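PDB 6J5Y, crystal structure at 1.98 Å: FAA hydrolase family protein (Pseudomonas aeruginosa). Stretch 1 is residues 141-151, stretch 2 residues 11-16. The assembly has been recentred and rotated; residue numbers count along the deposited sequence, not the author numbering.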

# COMPACT_ATOMS: atom_id res chain seq x y z
N PRO A 141 -0.79 6.21 -3.98
CA PRO A 141 -1.80 5.95 -5.01
C PRO A 141 -2.50 4.61 -4.79
O PRO A 141 -1.87 3.63 -4.40
CB PRO A 141 -0.97 5.98 -6.30
CG PRO A 141 0.24 6.83 -5.95
CD PRO A 141 0.57 6.34 -4.55
N ILE A 142 -3.79 4.55 -5.09
CA ILE A 142 -4.61 3.33 -4.88
C ILE A 142 -5.75 3.29 -5.90
O ILE A 142 -6.28 4.36 -6.23
CB ILE A 142 -5.12 3.29 -3.43
CG1 ILE A 142 -5.75 1.95 -3.09
CG2 ILE A 142 -6.08 4.45 -3.17
CD1 ILE A 142 -6.11 1.82 -1.63
N GLY A 143 -6.11 2.08 -6.36
CA GLY A 143 -7.21 1.86 -7.30
C GLY A 143 -8.55 1.80 -6.57
O GLY A 143 -8.60 1.91 -5.34
N PRO A 144 -9.65 1.57 -7.32
CA PRO A 144 -10.95 1.27 -6.72
C PRO A 144 -10.92 0.11 -5.73
O PRO A 144 -10.12 -0.80 -5.84
CB PRO A 144 -11.87 0.95 -7.92
CG PRO A 144 -10.95 0.82 -9.11
CD PRO A 144 -9.71 1.61 -8.79
N LEU A 145 -11.78 0.20 -4.72
CA LEU A 145 -11.87 -0.82 -3.65
C LEU A 145 -12.83 -1.93 -4.10
O LEU A 145 -13.98 -1.62 -4.39
CB LEU A 145 -12.34 -0.14 -2.37
CG LEU A 145 -12.26 -1.00 -1.11
CD1 LEU A 145 -10.86 -1.55 -0.89
CD2 LEU A 145 -12.72 -0.21 0.09
N TYR A 146 -12.36 -3.17 -4.13
CA TYR A 146 -13.23 -4.33 -4.48
C TYR A 146 -13.78 -4.98 -3.21
O TYR A 146 -13.00 -5.49 -2.40
CB TYR A 146 -12.47 -5.35 -5.33
CG TYR A 146 -12.24 -4.90 -6.76
CD1 TYR A 146 -11.37 -3.87 -7.05
CD2 TYR A 146 -12.90 -5.52 -7.81
CE1 TYR A 146 -11.16 -3.46 -8.35
CE2 TYR A 146 -12.69 -5.13 -9.12
CZ TYR A 146 -11.83 -4.08 -9.39
OH TYR A 146 -11.64 -3.68 -10.67
N PRO A 147 -15.11 -4.99 -2.99
CA PRO A 147 -15.67 -5.66 -1.81
C PRO A 147 -15.38 -7.17 -1.77
O PRO A 147 -15.51 -7.83 -2.81
CB PRO A 147 -17.18 -5.45 -1.91
CG PRO A 147 -17.36 -4.31 -2.89
CD PRO A 147 -16.14 -4.32 -3.79
N ALA A 148 -15.05 -7.69 -0.58
CA ALA A 148 -14.93 -9.15 -0.33
C ALA A 148 -16.30 -9.82 -0.58
O ALA A 148 -16.32 -11.03 -0.86
CB ALA A 148 -14.37 -9.39 1.05
N SER A 149 -17.40 -9.06 -0.54
CA SER A 149 -18.73 -9.57 -0.96
C SER A 149 -18.67 -9.95 -2.45
O SER A 149 -19.35 -10.92 -2.82
CB SER A 149 -19.84 -8.57 -0.68
OG SER A 149 -19.82 -7.52 -1.63
N GLN A 150 -17.87 -9.25 -3.26
CA GLN A 150 -17.63 -9.61 -4.69
C GLN A 150 -16.50 -10.64 -4.77
O GLN A 150 -16.77 -11.74 -5.29
CB GLN A 150 -17.30 -8.40 -5.56
CG GLN A 150 -18.48 -7.46 -5.81
CD GLN A 150 -18.06 -6.15 -6.45
OE1 GLN A 150 -18.70 -5.11 -6.27
NE2 GLN A 150 -16.96 -6.17 -7.19
N VAL A 151 -15.31 -10.33 -4.25
CA VAL A 151 -14.03 -11.01 -4.62
C VAL A 151 -13.58 -11.99 -3.53
O VAL A 151 -12.50 -12.63 -3.72
CB VAL A 151 -12.92 -9.98 -4.91
CG1 VAL A 151 -13.27 -9.05 -6.07
CG2 VAL A 151 -12.56 -9.18 -3.66
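Stretch 2 (11-16) SLTIHG

How does the backbone of stretch 2 run along stretch 1? Ser11 to His15 are extended, with phi between -129° and -54° and psi between 121° and 145°; Gly16 then turns off with a positive phi of 75°, a value that favours glycine. The segment runs in the same direction as stretch 1, since Thr13, Ile14 and His15 come alongside Pro144, Leu145 and Tyr146 in that order. The CA atoms of Leu145 and Ile14 are 4.5 Å apart, those of Pro144 and Thr13 4.8 Å, and those of Tyr146 and His15 5.4 Å.

What holds the two backbones together? A single parallel bridge pairs Leu145 with Ile14, and both of its hydrogen bonds use the polar groups of Leu145. Leu145 N donates to Thr13 O at 2.6 Å, and Leu145 O accepts from His15 N at 2.9 Å; with angles of 168° and 167° at the hydrogens, both are nearly straight. Two CA-H...O contacts accompany them, Pro144 CA to Thr13 O and Ile14 CA to Leu145 O, each 3.4 Å. One water adds a looser link, with weak hydrogen bonds from Thr13 N (3.1 Å to the water oxygen) and to Gly143 O (2.8 Å from it).

Which apolar side chains meet? Leu12 points toward stretch 1 and reaches two residues there: its CD2 lies 3.6 Å from Ile142 CG2, and its CD1 lies 4.1 Å from Leu145 CD2. Ile14 points away overall, yet its side chain still touches stretch 1, with CG2 4.0 Å from Pro147 CG. Thr13, between Leu12 and Ile14 in the sequence, points sideways; its OG1 is 3.5 Å from Pro144 CB, a polar atom against the proline ring rather than an apolar contact.

Where does His15 go? It points toward stretch 1 and has more area covered by the other stretch than any other residue. Its ring forms an offset stack with that of Tyr146, centroids 4.2 Å apart and planes 13° from parallel, while His15 CG approaches Tyr146 CE2 to 3.4 Å. Tyr146 begins by pointing away, but its ring comes nearer and presents a face to His15. His15 CB sits over the Tyr146 ring, 3.7 Å from its centroid and almost on the normal, so a CH-pi contact joins the stack. At the imidazole edge, Gln150 NE2 lies 3.0 Å from His15 CD2. Gln150 belongs to the short helix after Pro147, its N-cap residue, and points toward stretch 2.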

# COMPACT_ATOMS: atom_id res chain seq x y z
N SER A 11 -11.58 9.37 0.36
CA SER A 11 -12.56 8.27 0.22
C SER A 11 -12.30 7.51 -1.07
O SER A 11 -12.21 8.11 -2.11
CB SER A 11 -13.95 8.77 0.35
OG SER A 11 -14.09 10.03 -0.27
N LEU A 12 -12.12 6.21 -0.94
CA LEU A 12 -11.78 5.31 -2.07
C LEU A 12 -13.04 5.15 -2.90
O LEU A 12 -14.10 5.03 -2.27
CB LEU A 12 -11.36 3.96 -1.52
CG LEU A 12 -10.18 4.00 -0.54
CD1 LEU A 12 -9.71 2.58 -0.22
CD2 LEU A 12 -9.05 4.82 -1.13
N THR A 13 -12.91 5.07 -4.22
CA THR A 13 -14.02 4.62 -5.09
C THR A 13 -14.17 3.11 -4.84
O THR A 13 -13.15 2.45 -4.46
CB THR A 13 -13.84 5.01 -6.57
OG1 THR A 13 -12.78 4.24 -7.13
CG2 THR A 13 -13.59 6.48 -6.77
N ILE A 14 -15.42 2.64 -4.89
CA ILE A 14 -15.80 1.23 -4.64
C ILE A 14 -16.28 0.68 -5.98
O ILE A 14 -17.20 1.28 -6.58
CB ILE A 14 -16.88 1.09 -3.53
CG1 ILE A 14 -16.41 1.65 -2.18
CG2 ILE A 14 -17.30 -0.37 -3.44
CD1 ILE A 14 -17.42 1.59 -1.03
N HIS A 15 -15.64 -0.38 -6.45
CA HIS A 15 -15.83 -0.96 -7.79
C HIS A 15 -17.33 -1.24 -7.95
O HIS A 15 -17.90 -1.88 -7.05
CB HIS A 15 -14.92 -2.17 -7.98
CG HIS A 15 -15.30 -3.00 -9.16
ND1 HIS A 15 -14.96 -2.65 -10.46
CD2 HIS A 15 -15.98 -4.16 -9.24
CE1 HIS A 15 -15.43 -3.56 -11.28
NE2 HIS A 15 -16.07 -4.49 -10.56
N GLY A 16 -17.96 -0.68 -8.98
CA GLY A 16 -19.36 -0.95 -9.35
C GLY A 16 -20.37 -0.28 -8.42
O GLY A 16 -21.51 -0.77 -8.38
O HOH W 1 -10.06 4.26 -4.99